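PDB 7BVJ: UDP-N-acetylglucosamine 3-dehydrogenase from Acidithiobacillus ferrooxidans, which catalyses the NAD(+)-dependent oxidation of the glucosamine 3-position of UDP-N-acetylglucosamine to a ketone, a step toward the diamino sugar of some lipid A molecules. Local coordinates for residues V61-V67 / V85-E90; E78-G84 / M106-L112; D96-D101 / R294-A298; V157-M162 / L209-R213. All blocks are in the same frame, centred on the assembly; numbering follows the deposited sequence.

Contact 1: residues V61-V67 / V85-E90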
loop_
_atom_site.group_PDB
_atom_site.type_symbol
_atom_site.label_atom_id
_atom_site.label_comp_id
_atom_site.label_asym_id
_atom_site.label_seq_id
_atom_site.Cartn_x
_atom_site.Cartn_y
_atom_site.Cartn_z
ATOM N N VAL A 61 24.109 -7.400 1.509
ATOM C CA VAL A 61 23.125 -6.876 0.559
ATOM C C VAL A 61 23.236 -5.370 0.398
ATOM O O VAL A 61 23.788 -4.662 1.243
ATOM C CB VAL A 61 21.662 -7.182 0.951
ATOM C CG1 VAL A 61 21.418 -8.663 1.081
ATOM C CG2 VAL A 61 21.305 -6.425 2.231
ATOM N N ASP A 62 22.630 -4.890 -0.695
ATOM C CA ASP A 62 22.420 -3.481 -0.989
ATOM C C ASP A 62 21.001 -3.015 -0.680
ATOM O O ASP A 62 20.817 -1.861 -0.278
ATOM C CB ASP A 62 22.724 -3.194 -2.469
ATOM C CG ASP A 62 24.093 -3.715 -2.905
ATOM O OD1 ASP A 62 25.104 -3.185 -2.404
ATOM O OD2 ASP A 62 24.153 -4.648 -3.746
ATOM N N ALA A 63 19.990 -3.864 -0.873
ATOM C CA ALA A 63 18.624 -3.467 -0.547
ATOM C C ALA A 63 17.883 -4.599 0.148
ATOM O O ALA A 63 18.162 -5.780 -0.074
ATOM C CB ALA A 63 17.829 -3.039 -1.798
ATOM N N VAL A 64 16.920 -4.230 0.984
ATOM C CA VAL A 64 16.060 -5.224 1.604
ATOM C C VAL A 64 14.604 -4.794 1.509
ATOM O O VAL A 64 14.275 -3.602 1.435
ATOM C CB VAL A 64 16.421 -5.475 3.084
ATOM C CG1 VAL A 64 17.854 -5.967 3.220
ATOM C CG2 VAL A 64 16.193 -4.202 3.883
ATOM N N SER A 65 13.730 -5.792 1.521
ATOM C CA SER A 65 12.350 -5.594 1.943
ATOM C C SER A 65 12.214 -5.910 3.435
ATOM O O SER A 65 12.781 -6.887 3.931
ATOM C CB SER A 65 11.394 -6.469 1.123
ATOM O OG SER A 65 11.142 -5.889 -0.159
ATOM N N ILE A 66 11.473 -5.062 4.141
ATOM C CA ILE A 66 11.173 -5.231 5.562
ATOM C C ILE A 66 9.693 -5.564 5.670
ATOM O O ILE A 66 8.825 -4.719 5.394
ATOM C CB ILE A 66 11.526 -3.982 6.376
ATOM C CG1 ILE A 66 13.042 -3.840 6.488
ATOM C CG2 ILE A 66 10.900 -4.036 7.738
ATOM C CD1 ILE A 66 13.476 -2.444 6.856
ATOM N N VAL A 67 9.412 -6.822 6.021
ATOM C CA VAL A 67 8.054 -7.350 6.038
ATOM C C VAL A 67 7.752 -7.931 7.419
ATOM O O VAL A 67 7.151 -9.006 7.538
ATOM C CB VAL A 67 7.837 -8.381 4.917
ATOM C CG1 VAL A 67 6.345 -8.498 4.617
ATOM C CG2 VAL A 67 8.606 -7.982 3.658
ATOM N N VAL A 85 21.937 0.417 3.886
ATOM C CA VAL A 85 21.158 -0.492 3.051
ATOM C C VAL A 85 19.821 0.178 2.711
ATOM O O VAL A 85 19.110 0.660 3.604
ATOM C CB VAL A 85 20.960 -1.851 3.756
ATOM C CG1 VAL A 85 19.923 -2.725 3.029
ATOM C CG2 VAL A 85 22.310 -2.612 3.886
ATOM N N HIS A 86 19.487 0.224 1.421
ATOM C CA HIS A 86 18.199 0.769 0.990
ATOM C C HIS A 86 17.047 -0.133 1.449
ATOM O O HIS A 86 17.206 -1.351 1.608
ATOM C CB HIS A 86 18.151 0.914 -0.530
ATOM C CG HIS A 86 19.360 1.566 -1.141
ATOM N ND1 HIS A 86 19.507 2.933 -1.243
ATOM C CD2 HIS A 86 20.451 1.032 -1.736
ATOM C CE1 HIS A 86 20.653 3.212 -1.840
ATOM N NE2 HIS A 86 21.239 2.075 -2.160
ATOM N N CYS A 87 15.862 0.466 1.635
ATOM C CA CYS A 87 14.738 -0.220 2.278
ATOM C C CYS A 87 13.430 -0.032 1.523
ATOM O O CYS A 87 13.032 1.101 1.221
ATOM C CB CYS A 87 14.542 0.290 3.717
ATOM S SG CYS A 87 15.864 -0.123 4.803
ATOM N N LEU A 88 12.761 -1.143 1.242
ATOM C CA LEU A 88 11.341 -1.159 0.894
ATOM C C LEU A 88 10.580 -1.713 2.111
ATOM O O LEU A 88 10.722 -2.891 2.461
ATOM C CB LEU A 88 11.103 -1.993 -0.374
ATOM C CG LEU A 88 9.688 -2.482 -0.706
ATOM C CD1 LEU A 88 8.722 -1.306 -0.827
ATOM C CD2 LEU A 88 9.668 -3.331 -1.963
ATOM N N ILE A 89 9.791 -0.863 2.772
ATOM C CA ILE A 89 9.061 -1.239 3.981
ATOM C C ILE A 89 7.621 -1.554 3.602
ATOM O O ILE A 89 6.957 -0.750 2.932
ATOM C CB ILE A 89 9.108 -0.119 5.033
ATOM C CG1 ILE A 89 10.553 0.195 5.419
ATOM C CG2 ILE A 89 8.272 -0.502 6.271
ATOM C CD1 ILE A 89 10.688 1.349 6.378
ATOM N N GLU A 90 7.132 -2.718 4.019
ATOM C CA GLU A 90 5.727 -3.021 3.767
ATOM C C GLU A 90 4.842 -1.973 4.440
ATOM O O GLU A 90 5.209 -1.373 5.453
ATOM C CB GLU A 90 5.397 -4.435 4.255
ATOM C CG GLU A 90 3.961 -4.916 4.023
ATOM C CD GLU A 90 3.513 -4.862 2.551
ATOM O OE1 GLU A 90 4.317 -5.194 1.644
ATOM O OE2 GLU A 90 2.335 -4.500 2.313
#
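With its first torsion at 169°, Val85 sends CG1 away from its own backbone N and back over the neighbouring chain, 3.9 Å from Val64 CG1; the two side chains meet at about a right angle. Ile66 swings CG1 clear of its carbonyl carbon (chi1 -72°), and its extended arm carries CD1 to within 3.9 Å of Cys87 SG, running side by side with Ile89. Val64, Cys87, Ile66 and Ile89 thus share one face of the sheet, packed against helix 73-82 and helix 54-59. On the other face Leu88 CD2 lies 3.5 Å from Ser65 OG, a hydroxyl whose hydrogen-bond partners are Tyr22 and His18 of helix 13-25. Between the faces run two nearly parallel strands. Leu88 N gives Val64 O a nearly straight bond of 2.9 Å, and Ile66 N reaches Leu88 O at 2.8 Å; Glu90 N to Ile66 O closes the C-terminal end. The ladder opens less straight, His86 N meeting Asp62 O at 144°. This is the parallel strand pairing of the beta-alpha-beta unit 63-90 in the Rossmann fold. Five backbone bonds join the strands, and Ala63 and Ser65 bond onward to strand 5-9; one face is apolar, the other mixes Ala63 and Leu88 with Ser65, while Glu90 and Val67 emerge beside Leu14, an NAD(+)-binding residue.

Contact 2: residues E78-G84 / M106-L112; sequences EVAMQAG and MAQERHL
Met106 reaches across first, laying its thioether against the last turns of helix 73-82: SD lies 3.5 Å from Met81 CB, and CE 3.4 Å from Glu78 CG, where the two side chains cross at about a right angle. CG stands opposite the backbone N (chi1 -169°), which extends the chain toward the neighbouring helix before it bends at the sulfur. One residue on, the short Ala107 accepts the end of Met81, whose extended side chain brings CE to 3.9 Å from Ala107 CB. Arg110 folds back at chi2 and chi3 over the C-terminal end of helix 73-82. One face of its guanidinium lies over Met81 O, NH2 makes a weak hydrogen bond of 3.1 Å to Gln82 O (134° at the hydrogen), and NH1 lies 3.5 Å from Gly84 CA. The positive group therefore sits beside carbonyls at the negative end of a helix dipole, which probably favours its charge. At His111 the helix ends in a Schellman motif, and Leu112 turns back inward: CD1 packs 3.7 Å from Met81 CG as the two chains slide past each other in opposite directions, and CD2 lies 3.6 Å from Gly84 O. Gly84, with positive phi, is itself the C-prime residue of a Schellman motif closing helix 73-82. Met81 and Ala107 also touch Leu114 of strand 114-117. Two nearly parallel helices (9°) ending side by side, each followed by a strand of the parallel sheet, are characteristic of successive beta-alpha units in a Rossmann fold.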
loop_
_atom_site.group_PDB
_atom_site.type_symbol
_atom_site.label_atom_id
_atom_site.label_comp_id
_atom_site.label_asym_id
_atom_site.label_seq_id
_atom_site.Cartn_x
_atom_site.Cartn_y
_atom_site.Cartn_z
ATOM N N GLU A 78 15.675 1.187 11.084
ATOM C CA GLU A 78 16.794 1.923 11.657
ATOM C C GLU A 78 18.084 1.117 11.539
ATOM O O GLU A 78 19.123 1.646 11.116
ATOM C CB GLU A 78 16.496 2.267 13.116
ATOM C CG GLU A 78 17.306 3.420 13.659
ATOM C CD GLU A 78 17.094 3.632 15.146
ATOM O OE1 GLU A 78 16.760 2.649 15.865
ATOM O OE2 GLU A 78 17.272 4.785 15.591
ATOM N N VAL A 79 18.042 -0.173 11.907
ATOM C CA VAL A 79 19.261 -0.983 11.803
ATOM C C VAL A 79 19.688 -1.118 10.342
ATOM O O VAL A 79 20.881 -1.051 10.015
ATOM C CB VAL A 79 19.075 -2.358 12.472
ATOM C CG1 VAL A 79 20.327 -3.221 12.268
ATOM C CG2 VAL A 79 18.793 -2.203 13.970
ATOM N N ALA A 80 18.717 -1.275 9.437
ATOM C CA ALA A 80 19.049 -1.495 8.036
ATOM C C ALA A 80 19.660 -0.245 7.415
ATOM O O ALA A 80 20.633 -0.335 6.659
ATOM C CB ALA A 80 17.814 -1.949 7.264
ATOM N N MET A 81 19.151 0.933 7.769
ATOM C CA MET A 81 19.714 2.159 7.218
ATOM C C MET A 81 21.034 2.533 7.867
ATOM O O MET A 81 21.848 3.214 7.233
ATOM C CB MET A 81 18.734 3.320 7.360
ATOM C CG MET A 81 17.585 3.267 6.379
ATOM S SD MET A 81 16.313 4.477 6.777
ATOM C CE MET A 81 15.145 4.111 5.495
ATOM N N GLN A 82 21.251 2.147 9.129
ATOM C CA GLN A 82 22.551 2.401 9.744
ATOM C C GLN A 82 23.656 1.662 9.007
ATOM O O GLN A 82 24.809 2.104 9.005
ATOM C CB GLN A 82 22.538 1.989 11.216
ATOM C CG GLN A 82 23.785 2.418 11.957
ATOM C CD GLN A 82 24.088 3.891 11.747
ATOM O OE1 GLN A 82 23.237 4.746 11.992
ATOM N NE2 GLN A 82 25.302 4.196 11.286
ATOM N N ALA A 83 23.314 0.539 8.380
ATOM C CA ALA A 83 24.205 -0.249 7.544
ATOM C C ALA A 83 24.241 0.225 6.088
ATOM O O ALA A 83 24.724 -0.515 5.223
ATOM C CB ALA A 83 23.786 -1.718 7.591
ATOM N N GLY A 84 23.739 1.423 5.800
ATOM C CA GLY A 84 23.765 1.938 4.436
ATOM C C GLY A 84 23.002 1.089 3.445
ATOM O O GLY A 84 23.381 1.032 2.269
ATOM N N MET A 106 16.904 9.974 8.516
ATOM C CA MET A 106 18.073 9.102 8.420
ATOM C C MET A 106 18.320 8.669 6.976
ATOM O O MET A 106 19.477 8.545 6.541
ATOM C CB MET A 106 17.890 7.890 9.328
ATOM C CG MET A 106 19.151 7.050 9.522
ATOM S SD MET A 106 18.811 5.385 10.165
ATOM C CE MET A 106 17.363 5.722 11.141
ATOM N N ALA A 107 17.241 8.472 6.206
ATOM C CA ALA A 107 17.376 8.087 4.804
ATOM C C ALA A 107 18.017 9.203 4.006
ATOM O O ALA A 107 18.937 8.970 3.212
ATOM C CB ALA A 107 16.006 7.725 4.217
ATOM N N GLN A 108 17.543 10.432 4.212
ATOM C CA GLN A 108 18.128 11.561 3.498
ATOM C C GLN A 108 19.598 11.739 3.867
ATOM O O GLN A 108 20.445 11.931 2.985
ATOM C CB GLN A 108 17.329 12.827 3.791
ATOM C CG GLN A 108 17.200 13.754 2.613
ATOM C CD GLN A 108 17.086 15.190 3.048
ATOM O OE1 GLN A 108 16.581 15.478 4.136
ATOM N NE2 GLN A 108 17.575 16.106 2.214
ATOM N N GLU A 109 19.926 11.645 5.161
ATOM C CA GLU A 109 21.328 11.752 5.571
ATOM C C GLU A 109 22.177 10.673 4.916
ATOM O O GLU A 109 23.327 10.923 4.541
ATOM C CB GLU A 109 21.467 11.676 7.094
ATOM C CG GLU A 109 22.810 12.248 7.624
ATOM C CD GLU A 109 23.906 11.191 7.846
ATOM O OE1 GLU A 109 23.679 10.214 8.603
ATOM O OE2 GLU A 109 25.012 11.349 7.274
ATOM N N ARG A 110 21.630 9.472 4.757
ATOM C CA ARG A 110 22.412 8.375 4.203
ATOM C C ARG A 110 22.352 8.305 2.684
ATOM O O ARG A 110 23.048 7.470 2.096
ATOM C CB ARG A 110 21.945 7.040 4.793
ATOM C CG ARG A 110 22.189 6.871 6.282
ATOM C CD ARG A 110 23.656 7.066 6.605
ATOM N NE ARG A 110 24.513 6.048 6.000
ATOM C CZ ARG A 110 25.098 5.077 6.692
ATOM N NH1 ARG A 110 25.880 4.187 6.072
ATOM N NH2 ARG A 110 24.894 4.994 8.010
ATOM N N HIS A 111 21.561 9.170 2.043
ATOM C CA HIS A 111 21.321 9.116 0.605
ATOM C C HIS A 111 20.855 7.718 0.193
ATOM O O HIS A 111 21.375 7.108 -0.742
ATOM C CB HIS A 111 22.564 9.549 -0.185
ATOM C CG HIS A 111 23.018 10.946 0.118
ATOM N ND1 HIS A 111 24.265 11.229 0.635
ATOM C CD2 HIS A 111 22.391 12.140 -0.025
ATOM C CE1 HIS A 111 24.387 12.536 0.797
ATOM N NE2 HIS A 111 23.263 13.111 0.407
ATOM N N LEU A 112 19.844 7.218 0.903
ATOM C CA LEU A 112 19.256 5.908 0.670
ATOM C C LEU A 112 17.865 6.059 0.070
ATOM O O LEU A 112 17.166 7.045 0.323
ATOM C CB LEU A 112 19.165 5.108 1.978
ATOM C CG LEU A 112 20.491 4.720 2.646
ATOM C CD1 LEU A 112 20.248 3.954 3.967
ATOM C CD2 LEU A 112 21.357 3.928 1.666
#

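Contact 3: residues D96-D101 / R294-A298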
loop_
_atom_site.group_PDB
_atom_site.type_symbol
_atom_site.label_atom_id
_atom_site.label_comp_id
_atom_site.label_asym_id
_atom_site.label_seq_id
_atom_site.Cartn_x
_atom_site.Cartn_y
_atom_site.Cartn_z
ATOM N N ASP A 96 3.504 5.538 14.206
ATOM C CA ASP A 96 3.234 6.951 14.412
ATOM C C ASP A 96 4.138 7.766 13.502
ATOM O O ASP A 96 5.108 7.258 12.932
ATOM C CB ASP A 96 3.425 7.353 15.879
ATOM C CG ASP A 96 4.811 7.026 16.401
ATOM O OD1 ASP A 96 5.787 7.702 16.015
ATOM O OD2 ASP A 96 4.916 6.094 17.222
ATOM N N THR A 97 3.816 9.051 13.383
ATOM C CA THR A 97 4.472 9.913 12.406
ATOM C C THR A 97 5.867 10.353 12.829
ATOM O O THR A 97 6.640 10.813 11.982
ATOM C CB THR A 97 3.610 11.147 12.159
ATOM O OG1 THR A 97 3.399 11.824 13.407
ATOM C CG2 THR A 97 2.260 10.738 11.566
ATOM N N GLU A 98 6.202 10.232 14.112
ATOM C CA GLU A 98 7.530 10.604 14.586
ATOM C C GLU A 98 8.580 9.564 14.190
ATOM O O GLU A 98 9.701 9.921 13.821
ATOM C CB GLU A 98 7.484 10.804 16.100
ATOM C CG GLU A 98 8.652 11.575 16.682
ATOM C CD GLU A 98 9.760 10.654 17.175
ATOM O OE1 GLU A 98 10.753 10.470 16.432
ATOM O OE2 GLU A 98 9.635 10.109 18.299
ATOM N N GLU A 99 8.223 8.277 14.242
ATOM C CA GLU A 99 9.084 7.238 13.689
ATOM C C GLU A 99 9.298 7.457 12.195
ATOM O O GLU A 99 10.426 7.351 11.696
ATOM C CB GLU A 99 8.473 5.856 13.957
ATOM C CG GLU A 99 8.419 5.455 15.423
ATOM C CD GLU A 99 7.672 4.137 15.667
ATOM O OE1 GLU A 99 6.982 3.646 14.748
ATOM O OE2 GLU A 99 7.782 3.585 16.781
ATOM N N ALA A 100 8.226 7.801 11.474
ATOM C CA ALA A 100 8.329 8.045 10.040
ATOM C C ALA A 100 9.216 9.251 9.749
ATOM O O ALA A 100 10.046 9.214 8.830
ATOM C CB ALA A 100 6.930 8.236 9.449
ATOM N N ASP A 101 9.059 10.324 10.533
ATOM C CA ASP A 101 9.928 11.492 10.425
ATOM C C ASP A 101 11.391 11.103 10.607
ATOM O O ASP A 101 12.257 11.508 9.822
ATOM C CB ASP A 101 9.527 12.543 11.472
ATOM C CG ASP A 101 8.198 13.238 11.153
ATOM O OD1 ASP A 101 7.813 13.291 9.969
ATOM O OD2 ASP A 101 7.553 13.749 12.096
ATOM N N ARG A 294 4.333 8.567 4.974
ATOM C CA ARG A 294 3.988 9.326 6.173
ATOM C C ARG A 294 2.729 10.164 5.958
ATOM O O ARG A 294 1.905 10.284 6.869
ATOM C CB ARG A 294 5.173 10.209 6.585
ATOM C CG ARG A 294 4.973 10.982 7.873
ATOM C CD ARG A 294 4.815 12.485 7.640
ATOM N NE ARG A 294 5.029 13.252 8.866
ATOM C CZ ARG A 294 4.068 13.844 9.571
ATOM N NH1 ARG A 294 2.806 13.779 9.167
ATOM N NH2 ARG A 294 4.371 14.512 10.682
ATOM N N ARG A 295 2.574 10.767 4.773
ATOM C CA ARG A 295 1.345 11.502 4.451
ATOM C C ARG A 295 0.117 10.634 4.684
ATOM O O ARG A 295 -0.820 11.017 5.415
ATOM C CB ARG A 295 1.377 11.981 2.987
ATOM C CG ARG A 295 1.963 13.373 2.759
ATOM C CD ARG A 295 1.391 14.076 1.496
ATOM N NE ARG A 295 0.663 13.138 0.645
ATOM C CZ ARG A 295 1.206 12.441 -0.349
ATOM N NH1 ARG A 295 2.498 12.596 -0.640
ATOM N NH2 ARG A 295 0.462 11.588 -1.055
ATOM N N VAL A 296 0.093 9.458 4.056
ATOM C CA VAL A 296 -1.093 8.571 4.214
ATOM C C VAL A 296 -1.178 8.070 5.658
ATOM O O VAL A 296 -2.273 7.888 6.103
ATOM C CB VAL A 296 -1.234 7.454 3.160
ATOM C CG1 VAL A 296 -0.114 6.457 3.138
ATOM C CG2 VAL A 296 -2.565 6.765 3.278
ATOM N N LEU A 297 -0.041 7.829 6.311
ATOM C CA LEU A 297 -0.051 7.367 7.700
ATOM C C LEU A 297 -0.718 8.383 8.622
ATOM O O LEU A 297 -1.508 8.007 9.496
ATOM C CB LEU A 297 1.375 7.081 8.178
ATOM C CG LEU A 297 1.494 6.719 9.665
ATOM C CD1 LEU A 297 0.948 5.326 9.949
ATOM C CD2 LEU A 297 2.922 6.839 10.169
ATOM N N ALA A 298 -0.394 9.668 8.451
ATOM C CA ALA A 298 -1.027 10.725 9.242
ATOM C C ALA A 298 -2.528 10.800 8.968
ATOM O O ALA A 298 -3.335 10.926 9.902
ATOM C CB ALA A 298 -0.361 12.076 8.949
#
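Ala100 CB lies 3.7 Å from Arg294 CG at the close-packed side of this contact, where the backbones come nearest, Ala100 CA to Arg294 CA at 6.0 Å. Leu297, its CG directed opposite the backbone N (chi1 174°), drives CD2 into the start of helix 97-110, 3.5 Å from Asp96 O; it also touches Thr94 and Met159. Thr97 CG2 completes this apolar patch at 3.9 Å from Ala298 CB. Toward the outer side polar groups take over. The aliphatic part of Arg294 runs past Ala100, and its guanidinium is covered on one face by Thr97, whose CB stands 3.7 Å above the centre of the plane. At the edge of the same group NE makes a salt bridge of 3.0 Å to Asp101 OD1. The hydrogen bond is nearly straight (173°) and lies almost in the guanidinium plane, meeting OD1 on its syn side but 25° out of the carboxylate plane. Face and edge contacts together probably limit rotation of the guanidinium, although Asp101 itself is exposed to solvent. Asp96, turned away from helix 290-312, caps its own helix: OD1 accepts from Glu99 N at 3.1 Å and more weakly from Glu98 N. The result is an antiparallel pair of helices, packed through Ala100, Leu297 and the aliphatic part of Arg294 on the inner side and a salt bridge on the outer. It joins the N-capped start of a helix of the Rossmann domain to the long C-terminal helix 290-312 of this Gfo/Idh/MocA protein.

Contact 4: residues V157-M162 / L209-R213; sequences VIMDLM and LAASR
Helix-on-sheet packing joins Val157-Met162, near the start of helix 157-173, to strand 206-215 in the C-terminal half of the protein; no hydrogen bond crosses the contact, which is buried and largely apolar. The axes lie 8.2 Å apart and cross at 103°, so the helix runs nearly perpendicular to the strand. Ala211 is the meeting point: its CB points in among Val157, Leu161 and Met162, 3.6 Å from Val157 O, 3.9 Å from Leu161 CB and 4.0 Å from Met162 CB. The small side chain lets the helix come close, with Met162 CA only 5.6 Å from Ala211 CA. Met162, extended as far as SD and then bent at chi3 (-81°), curls CE onto the backbone at 3.2 Å from Leu209 O. At the far end Leu161 CD1 lies 3.4 Å from Ser212 O, and Val157 CG2 rests 3.7 Å from Arg213 CG, crossing the arginine's extended chain at about a right angle. The aliphatic part of Arg213 thus serves the apolar contact while its guanidinium goes elsewhere, in a salt bridge to Asp193 and a hydrogen bond to Ile155 O. Within the helix, Met162 N bonds to Val157 O in a wider pi-type turn; Val157, Leu161 and Met162 of this turn all face the strand. Asp160 O, in this same turn, accepts from Lys91 NZ, and Lys91 is one of two proposed catalytic bases. A helix lying across a large, mostly antiparallel sheet is characteristic of the C-terminal domain of Gfo/Idh/MocA oxidoreductases.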
loop_
_atom_site.group_PDB
_atom_site.type_symbol
_atom_site.label_atom_id
_atom_site.label_comp_id
_atom_site.label_asym_id
_atom_site.label_seq_id
_atom_site.Cartn_x
_atom_site.Cartn_y
_atom_site.Cartn_z
ATOM N N VAL A 157 -8.813 -2.326 10.562
ATOM C CA VAL A 157 -9.719 -1.938 9.484
ATOM C C VAL A 157 -9.258 -0.653 8.789
ATOM O O VAL A 157 -9.403 -0.516 7.574
ATOM C CB VAL A 157 -11.147 -1.850 10.067
ATOM C CG1 VAL A 157 -12.026 -0.890 9.337
ATOM C CG2 VAL A 157 -11.765 -3.260 10.067
ATOM N N ILE A 158 -8.668 0.280 9.528
ATOM C CA ILE A 158 -8.158 1.513 8.938
ATOM C C ILE A 158 -6.732 1.339 8.423
ATOM O O ILE A 158 -6.448 1.638 7.257
ATOM C CB ILE A 158 -8.242 2.659 9.966
ATOM C CG1 ILE A 158 -9.649 2.741 10.554
ATOM C CG2 ILE A 158 -7.872 3.980 9.313
ATOM C CD1 ILE A 158 -10.711 2.933 9.473
ATOM N N MET A 159 -5.822 0.847 9.282
ATOM C CA MET A 159 -4.394 0.799 8.965
ATOM C C MET A 159 -4.023 -0.320 7.995
ATOM O O MET A 159 -2.985 -0.226 7.328
ATOM C CB MET A 159 -3.564 0.653 10.249
ATOM C CG MET A 159 -3.803 1.732 11.316
ATOM S SD MET A 159 -3.510 3.449 10.814
ATOM C CE MET A 159 -2.024 3.229 9.847
ATOM N N ASP A 160 -4.834 -1.373 7.893
ATOM C CA ASP A 160 -4.530 -2.476 6.992
ATOM C C ASP A 160 -5.443 -2.566 5.776
ATOM O O ASP A 160 -5.085 -3.264 4.827
ATOM C CB ASP A 160 -4.588 -3.818 7.747
ATOM C CG ASP A 160 -3.650 -3.859 8.948
ATOM O OD1 ASP A 160 -2.475 -3.445 8.816
ATOM O OD2 ASP A 160 -4.099 -4.286 10.035
ATOM N N LEU A 161 -6.625 -1.935 5.795
ATOM C CA LEU A 161 -7.531 -1.946 4.650
ATOM C C LEU A 161 -7.738 -0.553 4.077
ATOM O O LEU A 161 -7.407 -0.310 2.910
ATOM C CB LEU A 161 -8.894 -2.536 5.041
ATOM C CG LEU A 161 -9.006 -3.948 5.597
ATOM C CD1 LEU A 161 -10.448 -4.233 5.948
ATOM C CD2 LEU A 161 -8.492 -4.957 4.572
ATOM N N MET A 162 -8.237 0.385 4.883
ATOM C CA MET A 162 -8.658 1.666 4.335
ATOM C C MET A 162 -7.475 2.475 3.838
ATOM O O MET A 162 -7.623 3.300 2.923
ATOM C CB MET A 162 -9.436 2.467 5.375
ATOM C CG MET A 162 -10.287 3.547 4.735
ATOM S SD MET A 162 -10.971 4.716 5.893
ATOM C CE MET A 162 -12.407 3.818 6.521
ATOM N N LEU A 209 -14.869 6.678 2.064
ATOM C CA LEU A 209 -14.102 5.436 2.025
ATOM C C LEU A 209 -14.599 4.453 3.075
ATOM O O LEU A 209 -14.553 4.746 4.274
ATOM C CB LEU A 209 -12.616 5.712 2.262
ATOM C CG LEU A 209 -12.042 6.845 1.412
ATOM C CD1 LEU A 209 -10.542 6.951 1.660
ATOM C CD2 LEU A 209 -12.332 6.531 -0.046
ATOM N N ALA A 210 -15.016 3.270 2.633
ATOM C CA ALA A 210 -15.538 2.240 3.517
ATOM C C ALA A 210 -14.588 1.048 3.563
ATOM O O ALA A 210 -13.963 0.696 2.558
ATOM C CB ALA A 210 -16.937 1.800 3.065
ATOM N N ALA A 211 -14.467 0.436 4.736
ATOM C CA ALA A 211 -13.665 -0.768 4.872
ATOM C C ALA A 211 -14.319 -1.685 5.899
ATOM O O ALA A 211 -14.905 -1.213 6.870
ATOM C CB ALA A 211 -12.219 -0.436 5.274
ATOM N N SER A 212 -14.239 -2.995 5.659
ATOM C CA SER A 212 -14.833 -3.998 6.537
ATOM C C SER A 212 -14.018 -5.290 6.495
ATOM O O SER A 212 -13.478 -5.672 5.448
ATOM C CB SER A 212 -16.283 -4.303 6.151
ATOM O OG SER A 212 -16.802 -5.347 6.969
ATOM N N ARG A 213 -13.959 -5.969 7.644
ATOM C CA ARG A 213 -13.311 -7.270 7.768
ATOM C C ARG A 213 -14.290 -8.391 8.099
ATOM O O ARG A 213 -13.854 -9.494 8.450
ATOM C CB ARG A 213 -12.198 -7.220 8.827
ATOM C CG ARG A 213 -12.671 -6.836 10.196
ATOM C CD ARG A 213 -11.565 -6.897 11.228
ATOM N NE ARG A 213 -12.107 -6.677 12.564
ATOM C CZ ARG A 213 -11.386 -6.358 13.632
ATOM N NH1 ARG A 213 -10.072 -6.234 13.536
ATOM N NH2 ARG A 213 -11.987 -6.175 14.804
#

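In the fold
Contacts 1 and 2 belong to the Rossmann domain, their centres 11 Å apart, and they touch: Val85 N lies 3.2 Å from Ala80 O, a probable hydrogen bond, and Cys87 SG 3.6 Å from Ala80 CB. Helix 97-110 carries the connection onward, its C-terminal end in contact 2 and its start in contact 3, with centres about 17 Å apart. Contact 3 then meets contact 4 through Leu297 CD1 and Met159 CE, 3.6 Å apart, linking the nucleotide-binding and C-terminal parts. In contact 1 the Val67 side chain is about 4 Å from NAD, against about 12 Å from NAD for the side chains of Glu78 in contact 2 and Leu161 in contact 4.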